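Local coordinates for sugar ABC transporter substrate-binding protein, BlMnBP1 (Bifidobacterium animalis subsp. lactis ATCC 27673, PDB 6I5R) that binds mannobiose and probably delivers beta-manno-oligosaccharides to an ABC transporter for import into the cell, at residues H239-Y244 with Q427-W432; K230-A233 with D237-P240; D52-K57 with M290-D295. One frame throughout, in Å; residues are numbered along the deposited sequence.

Contact 1 of 3, residues H239-Y244 with Q427-W432. With ZN (zinc ion), chain D; ZN (zinc ion), chain E.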
loop_
_atom_site.group_PDB
_atom_site.type_symbol
_atom_site.label_atom_id
_atom_site.label_comp_id
_atom_site.label_asym_id
_atom_site.label_seq_id
_atom_site.Cartn_x
_atom_site.Cartn_y
_atom_site.Cartn_z
ATOM N N HIS A 239 17.977 7.268 0.281
ATOM C CA HIS A 239 17.440 7.315 -1.072
ATOM C C HIS A 239 17.062 5.904 -1.558
ATOM O O HIS A 239 17.298 4.920 -0.860
ATOM C CB HIS A 239 18.458 7.959 -1.991
ATOM C CG HIS A 239 18.429 9.446 -1.930
ATOM N ND1 HIS A 239 18.848 10.146 -0.820
ATOM C CD2 HIS A 239 17.948 10.367 -2.798
ATOM C CE1 HIS A 239 18.652 11.440 -1.019
ATOM N NE2 HIS A 239 18.131 11.600 -2.220
ATOM N N PRO A 240 16.432 5.808 -2.752
ATOM C CA PRO A 240 15.931 4.486 -3.164
ATOM C C PRO A 240 16.990 3.388 -3.187
ATOM O O PRO A 240 16.688 2.250 -2.831
ATOM C CB PRO A 240 15.335 4.762 -4.550
ATOM C CG PRO A 240 14.841 6.186 -4.423
ATOM C CD PRO A 240 15.891 6.896 -3.583
ATOM N N TYR A 241 18.215 3.695 -3.620
ATOM C CA TYR A 241 19.280 2.691 -3.639
ATOM C C TYR A 241 19.381 1.954 -2.308
ATOM O O TYR A 241 19.558 0.729 -2.273
ATOM C CB TYR A 241 20.608 3.380 -4.002
ATOM C CG TYR A 241 21.832 2.496 -3.985
ATOM C CD1 TYR A 241 22.512 2.264 -2.794
ATOM C CD2 TYR A 241 22.323 1.900 -5.149
ATOM C CE1 TYR A 241 23.629 1.455 -2.763
ATOM C CE2 TYR A 241 23.439 1.074 -5.118
ATOM C CZ TYR A 241 24.097 0.875 -3.915
ATOM O OH TYR A 241 25.223 0.088 -3.826
ATOM N N ALA A 242 19.301 2.684 -1.199
ATOM C CA ALA A 242 19.508 2.028 0.081
ATOM C C ALA A 242 18.388 1.054 0.387
ATOM O O ALA A 242 18.584 0.111 1.162
ATOM C CB ALA A 242 19.627 3.058 1.199
ATOM N N VAL A 243 17.195 1.298 -0.155
ATOM C CA VAL A 243 16.070 0.410 0.097
ATOM C C VAL A 243 16.267 -0.901 -0.635
ATOM O O VAL A 243 16.185 -1.983 -0.049
ATOM C CB VAL A 243 14.760 1.088 -0.332
ATOM C CG1 VAL A 243 13.575 0.128 -0.223
ATOM C CG2 VAL A 243 14.523 2.334 0.480
ATOM N N TYR A 244 16.516 -0.820 -1.935
ATOM C CA TYR A 244 16.667 -2.029 -2.728
ATOM C C TYR A 244 17.901 -2.808 -2.330
ATOM O O TYR A 244 17.885 -4.034 -2.396
ATOM C CB TYR A 244 16.728 -1.681 -4.211
ATOM C CG TYR A 244 15.458 -1.004 -4.709
ATOM C CD1 TYR A 244 14.233 -1.649 -4.624
ATOM C CD2 TYR A 244 15.487 0.269 -5.222
ATOM C CE1 TYR A 244 13.079 -1.031 -5.061
ATOM C CE2 TYR A 244 14.340 0.895 -5.644
ATOM C CZ TYR A 244 13.146 0.231 -5.582
ATOM O OH TYR A 244 12.006 0.876 -6.042
ATOM N N GLN A 427 24.696 -2.967 -10.432
ATOM C CA GLN A 427 24.393 -3.310 -11.804
ATOM C C GLN A 427 22.895 -3.333 -12.043
ATOM O O GLN A 427 22.426 -2.888 -13.094
ATOM C CB GLN A 427 25.010 -4.657 -12.127
ATOM C CG GLN A 427 26.514 -4.633 -12.194
ATOM C CD GLN A 427 27.072 -6.019 -12.475
ATOM O OE1 GLN A 427 26.933 -6.934 -11.678
ATOM N NE2 GLN A 427 27.620 -6.194 -13.666
ATOM N N ILE A 428 22.132 -3.850 -11.085
ATOM C CA ILE A 428 20.683 -3.837 -11.224
ATOM C C ILE A 428 20.175 -2.406 -11.242
ATOM O O ILE A 428 19.357 -2.037 -12.090
ATOM C CB ILE A 428 20.018 -4.654 -10.101
ATOM C CG1 ILE A 428 20.455 -6.104 -10.130
ATOM C CG2 ILE A 428 18.509 -4.580 -10.255
ATOM C CD1 ILE A 428 20.153 -6.873 -8.829
ATOM N N MET A 429 20.668 -1.568 -10.324
ATOM C CA MET A 429 20.192 -0.198 -10.283
ATOM C C MET A 429 20.601 0.562 -11.538
ATOM O O MET A 429 19.850 1.406 -12.022
ATOM C CB MET A 429 20.709 0.488 -9.034
ATOM C CG MET A 429 20.175 -0.141 -7.757
ATOM S SD MET A 429 18.403 0.072 -7.465
ATOM C CE MET A 429 17.751 -1.493 -8.009
ATOM N N ASP A 430 21.774 0.248 -12.093
ATOM C CA ASP A 430 22.198 0.868 -13.341
ATOM C C ASP A 430 21.263 0.502 -14.483
ATOM O O ASP A 430 20.921 1.365 -15.295
ATOM C CB ASP A 430 23.639 0.466 -13.685
ATOM C CG ASP A 430 24.162 1.174 -14.915
ATOM O OD1 ASP A 430 24.044 2.422 -14.998
ATOM O OD2 ASP A 430 24.709 0.476 -15.782
ATOM N N GLU A 431 20.838 -0.765 -14.567
ATOM C CA GLU A 431 19.857 -1.139 -15.593
ATOM C C GLU A 431 18.584 -0.309 -15.461
ATOM O O GLU A 431 18.080 0.241 -16.446
ATOM C CB GLU A 431 19.520 -2.630 -15.523
ATOM C CG GLU A 431 18.709 -3.111 -16.741
ATOM C CD GLU A 431 17.984 -4.438 -16.533
ATOM O OE1 GLU A 431 18.009 -5.062 -15.441
ATOM O OE2 GLU A 431 17.358 -4.893 -17.507
ATOM N N TRP A 432 18.037 -0.219 -14.250
ATOM C CA TRP A 432 16.836 0.589 -14.067
ATOM C C TRP A 432 17.083 2.056 -14.424
ATOM O O TRP A 432 16.228 2.702 -15.026
ATOM C CB TRP A 432 16.327 0.491 -12.626
ATOM C CG TRP A 432 15.946 -0.862 -12.107
ATOM C CD1 TRP A 432 16.191 -2.082 -12.670
ATOM C CD2 TRP A 432 15.238 -1.122 -10.882
ATOM N NE1 TRP A 432 15.681 -3.073 -11.867
ATOM C CE2 TRP A 432 15.103 -2.516 -10.762
ATOM C CE3 TRP A 432 14.724 -0.303 -9.868
ATOM C CZ2 TRP A 432 14.473 -3.109 -9.676
ATOM C CZ3 TRP A 432 14.098 -0.886 -8.797
ATOM C CH2 TRP A 432 13.974 -2.274 -8.703
HETATM ZN ZN ZN D . 18.290 13.535 -2.631
HETATM ZN ZN ZN E . 15.998 -6.137 -16.785
HETATM O O HOH W 1 17.964 13.717 -0.642
HETATM O O HOH W 2 19.107 14.784 -1.730
HETATM O O HOH W 3 17.124 13.529 -3.946
HETATM O O HOH W 4 18.497 15.755 -3.013
HETATM O O HOH W 5 20.366 13.288 -3.426
#

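Contact 2 of 3, residues K230-A233 with D237-P240. With ZN (zinc ion), chain D.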
loop_
_atom_site.group_PDB
_atom_site.type_symbol
_atom_site.label_atom_id
_atom_site.label_comp_id
_atom_site.label_asym_id
_atom_site.label_seq_id
_atom_site.Cartn_x
_atom_site.Cartn_y
_atom_site.Cartn_z
ATOM N N LYS A 230 20.526 5.524 -8.410
ATOM C CA LYS A 230 21.933 5.556 -8.083
ATOM C C LYS A 230 22.142 5.775 -6.589
ATOM O O LYS A 230 21.331 6.396 -5.901
ATOM C CB LYS A 230 22.651 6.664 -8.875
ATOM C CG LYS A 230 22.347 8.084 -8.450
ATOM C CD LYS A 230 23.141 9.104 -9.309
ATOM C CE LYS A 230 24.688 8.946 -9.139
ATOM N NZ LYS A 230 25.180 9.420 -7.824
ATOM N N LYS A 231 23.269 5.272 -6.100
ATOM C CA LYS A 231 23.674 5.550 -4.734
ATOM C C LYS A 231 23.849 7.048 -4.545
ATOM O O LYS A 231 24.410 7.737 -5.405
ATOM C CB LYS A 231 24.989 4.824 -4.427
ATOM C CG LYS A 231 25.510 5.004 -3.005
ATOM C CD LYS A 231 26.962 4.516 -2.863
ATOM C CE LYS A 231 27.155 3.016 -3.108
ATOM N NZ LYS A 231 28.641 2.698 -2.997
ATOM N N ASP A 232 23.381 7.541 -3.400
ATOM C CA ASP A 232 23.533 8.947 -3.038
ATOM C C ASP A 232 24.928 9.116 -2.429
ATOM O O ASP A 232 25.218 8.555 -1.374
ATOM C CB ASP A 232 22.444 9.385 -2.060
ATOM C CG ASP A 232 22.544 10.856 -1.719
ATOM O OD1 ASP A 232 22.239 11.690 -2.598
ATOM O OD2 ASP A 232 22.982 11.180 -0.600
ATOM N N ALA A 233 25.798 9.873 -3.091
ATOM C CA ALA A 233 27.174 9.994 -2.609
ATOM C C ALA A 233 27.228 10.527 -1.186
ATOM O O ALA A 233 27.999 10.035 -0.350
ATOM C CB ALA A 233 27.977 10.903 -3.538
ATOM N N ASP A 237 23.438 5.462 2.424
ATOM C CA ASP A 237 22.442 4.822 3.263
ATOM C C ASP A 237 21.080 5.503 3.206
ATOM O O ASP A 237 20.232 5.262 4.079
ATOM C CB ASP A 237 22.947 4.780 4.695
ATOM C CG ASP A 237 23.198 6.166 5.275
ATOM O OD1 ASP A 237 23.063 7.220 4.568
ATOM O OD2 ASP A 237 23.548 6.191 6.489
ATOM N N THR A 238 20.850 6.300 2.310
ATOM C CA THR A 238 19.525 6.866 2.088
ATOM C C THR A 238 19.156 6.723 0.612
ATOM O O THR A 238 19.906 6.179 -0.201
ATOM C CB THR A 238 19.448 8.355 2.470
ATOM O OG1 THR A 238 20.247 9.124 1.553
ATOM C CG2 THR A 238 19.943 8.514 3.894
ATOM N N HIS A 239 17.977 7.268 0.281
ATOM C CA HIS A 239 17.440 7.315 -1.072
ATOM C C HIS A 239 17.062 5.904 -1.558
ATOM O O HIS A 239 17.298 4.920 -0.860
ATOM C CB HIS A 239 18.458 7.959 -1.991
ATOM C CG HIS A 239 18.429 9.446 -1.930
ATOM N ND1 HIS A 239 18.848 10.146 -0.820
ATOM C CD2 HIS A 239 17.948 10.367 -2.798
ATOM C CE1 HIS A 239 18.652 11.440 -1.019
ATOM N NE2 HIS A 239 18.131 11.600 -2.220
ATOM N N PRO A 240 16.432 5.808 -2.752
ATOM C CA PRO A 240 15.931 4.486 -3.164
ATOM C C PRO A 240 16.990 3.388 -3.187
ATOM O O PRO A 240 16.688 2.250 -2.831
ATOM C CB PRO A 240 15.335 4.762 -4.550
ATOM C CG PRO A 240 14.841 6.186 -4.423
ATOM C CD PRO A 240 15.891 6.896 -3.583
HETATM ZN ZN ZN D . 18.290 13.535 -2.631
HETATM O O HOH W 6 22.108 5.580 -1.624
HETATM O O HOH W 5 20.366 13.288 -3.426
HETATM O O HOH W 1 17.964 13.717 -0.642
HETATM O O HOH W 2 19.107 14.784 -1.730
HETATM O O HOH W 3 17.124 13.529 -3.946
HETATM O O HOH W 4 18.497 15.755 -3.013
#

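Contact 3 of 3, residues D52-K57 with M290-D295. With ZN (zinc ion), chain C.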
loop_
_atom_site.group_PDB
_atom_site.type_symbol
_atom_site.label_atom_id
_atom_site.label_comp_id
_atom_site.label_asym_id
_atom_site.label_seq_id
_atom_site.Cartn_x
_atom_site.Cartn_y
_atom_site.Cartn_z
ATOM N N ASP A 52 -16.194 -16.815 6.589
ATOM C CA ASP A 52 -16.845 -16.749 7.890
ATOM C C ASP A 52 -15.858 -16.879 9.037
ATOM O O ASP A 52 -16.174 -16.459 10.151
ATOM C CB ASP A 52 -17.887 -17.860 8.051
ATOM C CG ASP A 52 -19.039 -17.739 7.091
ATOM O OD1 ASP A 52 -19.203 -16.678 6.457
ATOM O OD2 ASP A 52 -19.785 -18.734 6.975
ATOM N N THR A 53 -14.690 -17.469 8.816
ATOM C CA THR A 53 -13.737 -17.676 9.903
ATOM C C THR A 53 -12.707 -16.561 10.026
ATOM O O THR A 53 -11.708 -16.722 10.739
ATOM C CB THR A 53 -13.000 -18.999 9.722
ATOM O OG1 THR A 53 -12.387 -19.018 8.426
ATOM C CG2 THR A 53 -13.962 -20.191 9.889
ATOM N N TYR A 54 -12.897 -15.452 9.337
ATOM C CA TYR A 54 -12.013 -14.331 9.541
ATOM C C TYR A 54 -11.897 -13.993 11.028
ATOM O O TYR A 54 -12.913 -13.716 11.677
ATOM C CB TYR A 54 -12.530 -13.136 8.779
ATOM C CG TYR A 54 -11.607 -11.971 8.866
ATOM C CD1 TYR A 54 -10.268 -12.083 8.458
ATOM C CD2 TYR A 54 -12.032 -10.768 9.377
ATOM C CE1 TYR A 54 -9.413 -11.007 8.522
ATOM C CE2 TYR A 54 -11.177 -9.695 9.458
ATOM C CZ TYR A 54 -9.873 -9.811 9.016
ATOM O OH TYR A 54 -9.020 -8.719 9.090
ATOM N N PRO A 55 -10.691 -13.997 11.601
ATOM C CA PRO A 55 -10.560 -13.673 13.037
ATOM C C PRO A 55 -11.108 -12.297 13.445
ATOM O O PRO A 55 -11.306 -12.055 14.654
ATOM C CB PRO A 55 -9.038 -13.771 13.287
ATOM C CG PRO A 55 -8.410 -13.878 11.935
ATOM C CD PRO A 55 -9.435 -14.512 11.037
ATOM N N GLY A 56 -11.393 -11.403 12.506
ATOM C CA GLY A 56 -11.912 -10.089 12.857
ATOM C C GLY A 56 -13.324 -9.831 12.356
ATOM O O GLY A 56 -14.117 -10.767 12.212
ATOM N N LYS A 57 -13.660 -8.568 12.088
ATOM C CA LYS A 57 -14.952 -8.211 11.501
ATOM C C LYS A 57 -14.896 -8.430 9.991
ATOM O O LYS A 57 -14.164 -7.732 9.285
ATOM C CB LYS A 57 -15.288 -6.762 11.842
ATOM C CG LYS A 57 -16.719 -6.320 11.575
ATOM C CD LYS A 57 -16.882 -4.871 12.018
ATOM C CE LYS A 57 -18.265 -4.342 11.675
ATOM N NZ LYS A 57 -19.322 -5.215 12.230
ATOM N N MET A 290 -1.031 -10.387 11.271
ATOM C CA MET A 290 -0.038 -11.175 11.993
ATOM C C MET A 290 -0.492 -11.463 13.422
ATOM O O MET A 290 -0.283 -12.561 13.935
ATOM C CB MET A 290 1.300 -10.440 12.026
ATOM C CG MET A 290 1.878 -10.046 10.663
ATOM S SD MET A 290 2.216 -11.467 9.659
ATOM C CE MET A 290 2.345 -10.732 8.010
ATOM N N LYS A 291 -1.123 -10.495 14.077
ATOM C CA LYS A 291 -1.457 -10.684 15.484
ATOM C C LYS A 291 -2.565 -11.708 15.636
ATOM O O LYS A 291 -2.595 -12.460 16.622
ATOM C CB LYS A 291 -1.899 -9.366 16.105
ATOM C CG LYS A 291 -0.796 -8.364 16.386
ATOM C CD LYS A 291 -1.373 -7.128 17.019
ATOM C CE LYS A 291 -0.242 -6.196 17.412
ATOM N NZ LYS A 291 0.806 -6.871 18.209
ATOM N N GLN A 292 -3.520 -11.694 14.706
ATOM C CA GLN A 292 -4.641 -12.624 14.692
ATOM C C GLN A 292 -4.223 -14.022 14.273
ATOM O O GLN A 292 -5.012 -14.954 14.414
ATOM C CB GLN A 292 -5.714 -12.110 13.742
ATOM C CG GLN A 292 -6.418 -10.869 14.211
ATOM C CD GLN A 292 -7.122 -10.114 13.070
ATOM O OE1 GLN A 292 -7.035 -10.494 11.859
ATOM N NE2 GLN A 292 -7.861 -9.047 13.441
ATOM N N ALA A 293 -3.020 -14.192 13.752
ATOM C CA ALA A 293 -2.699 -15.486 13.171
ATOM C C ALA A 293 -2.307 -16.528 14.206
ATOM O O ALA A 293 -2.069 -17.676 13.819
ATOM C CB ALA A 293 -1.558 -15.377 12.165
ATOM N N GLY A 294 -2.188 -16.173 15.479
ATOM C CA GLY A 294 -1.854 -17.184 16.468
ATOM C C GLY A 294 -1.846 -16.609 17.859
ATOM O O GLY A 294 -2.266 -15.486 18.077
ATOM N N ASP A 295 -1.315 -17.395 18.790
ATOM C CA ASP A 295 -1.482 -17.183 20.226
ATOM C C ASP A 295 -0.651 -16.043 20.805
ATOM O O ASP A 295 -0.816 -15.734 21.988
ATOM C CB ASP A 295 -1.070 -18.439 21.010
ATOM C CG ASP A 295 -1.978 -19.591 20.796
ATOM O OD1 ASP A 295 -3.074 -19.371 20.249
ATOM O OD2 ASP A 295 -1.587 -20.719 21.170
HETATM ZN ZN ZN C . -1.920 -22.573 20.701
HETATM O O HOH W 7 -1.687 -21.861 18.450
#

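Contact 1 of 3, residues H239-Y244 with Q427-W432
Tyr-241 and Met-429 lie where helix 239-252 passes helix 425-443, their CA atoms 7.3 Å apart. The short segments 239-244 and 427-432 run at 132° to each other, about midway between perpendicular and antiparallel, and their axes come no nearer than 11.2 Å. That spacing is wide for two helices, so long side chains must bridge it.

Met-429 does much of this. With CG anti to its own carbonyl carbon (chi1 -64°) and the chain bent again at chi2 and chi3, its CG rests 3.9 Å from CD2 of Tyr-241 while the thioether turns to the second tyrosine. Met-429 SD stands 3.7 Å from Tyr-244 CD2 in a Met-aromatic contact that meets the ring obliquely, and the terminal CE lies by CB of Tyr-244 and over one face of the Trp-432 indole, toward its rim. An unbranched, flexible methionine suits a place where three aromatic rings must be reached from one backbone position.

Trp-432 meets Tyr-244 in a T-shaped stack. The edge of its six-membered ring, led by CZ3, points at the tyrosine face, with planes 72° apart and CZ3 only 3.5 Å from Tyr-244 CZ. Both tyrosines can be buried because their hydroxyls are bonded beyond the two segments: Tyr-244 OH to Asp-204 and Tyr-241 OH to Asp-426.

The packing joins the carboxy-terminal helix 425-443 to the start of helix 239-252. Helix 409-420 adds Ile-411 and Ile-414 against Tyr-244, Phe-229 stacks edge-to-face with Trp-432, and Ile-207, from a loop, touches both Pro-240 and Tyr-244.

Contact 2 of 3, residues K230-A233 with D237-P240
Asp-232 lays its carboxylate over one face of the His-239 imidazole, the two planes only 5° apart, so that the groups stack rather than meet through a hydrogen bond. CG of Asp-232 lies 3.9 Å from ND1 of His-239, and CB forms an off-centre CH-pi contact with the same ring. With CG anti to the backbone N (chi1 -177°), the carboxylate swings out across the imidazole.

The imidazole is fixed at both nitrogens. ND1 donates to OG1 of Thr-238 at 2.9 Å, almost straight at 171° and in the ring plane; that hydroxyl is also bonded to the carbonyl of Ala-235. NE2 is thereby left to the zinc ion, 2.0 Å away. A histidine suits the position, one nitrogen donating while the other coordinates. Asp-232 acts in the second shell: its OD1 accepts a bond of 2.6 Å from water 5, a zinc ligand, and its negative charge probably favours the bound cation. Water 6 links the backbones, accepting from Asp-232 N and donating to Thr-238 O.

This is a surface zinc site at the turn leading into helix 239-252, with His-239 as protein ligand and water modelled around the rest, too crowded to fix a coordination number.

Contact 3 of 3, residues D52-K57 with M290-D295
Pro-55 and Gln-292 face each other with CA atoms 6.2 Å apart, where the irregular loop 52-57 comes up to segment 290-295, in which helix 286-291 gives way to a turn. Gln-292 carries its side of the contact. Its CG is anti to the carbonyl carbon (chi1 -69°) and the chain runs on extended, crossing the proline ring at about a right angle. A compact, rigid proline offers CB and CG of Gln-292 an apolar surface, the two CB atoms of Pro-55 and Gln-292 lying 3.7 Å apart. Gln-292 OE1 makes a separate van der Waals approach to Pro-55 CG.

This contact bridges two parts of a periplasmic-binding-protein fold across the mouth of its sugar site: loop 52-57 follows strand 38-44, while helix 286-291 bears the pocket residue Gln-289. No hydrogen bond crosses it, which is consistent with lobes that part when the ligand leaves, as in related binding proteins.

On the Tyr-54 side, the Gln-292 amide plane stands 87° to the ring. OE1, 3.8 Å from Tyr-54 OH, only packs there; that hydroxyl is hydrogen-bonded to Glu-354 and weakly to the pocket residue Arg-46. Gly-56 N lies 3.2 Å above one ring face, toward its rim, where a residue without a side chain fits closely.

Contacts 1 and 2 are neighbours, their centres about 8 Å apart, sharing His-239 and Pro-240 at the start of helix 239-252. They also touch directly: Tyr-241 OH lies 3.6 Å from CE of Lys-231, and Ala-242 CB 3.5 Å from the C atom of Asp-237. His-239 and its zinc ion belong to the contact 2 side of the shared turn, apart from the aromatic cluster of contact 1. Contact 3 lies on the opposite side of the chain's centre, about 37 Å from contact 1 and about 39 Å from contact 2 between centres. It lies nearest the sugar, though without touching it: the Tyr-54 side chain is about 7 Å from a bound beta-D-mannopyranose.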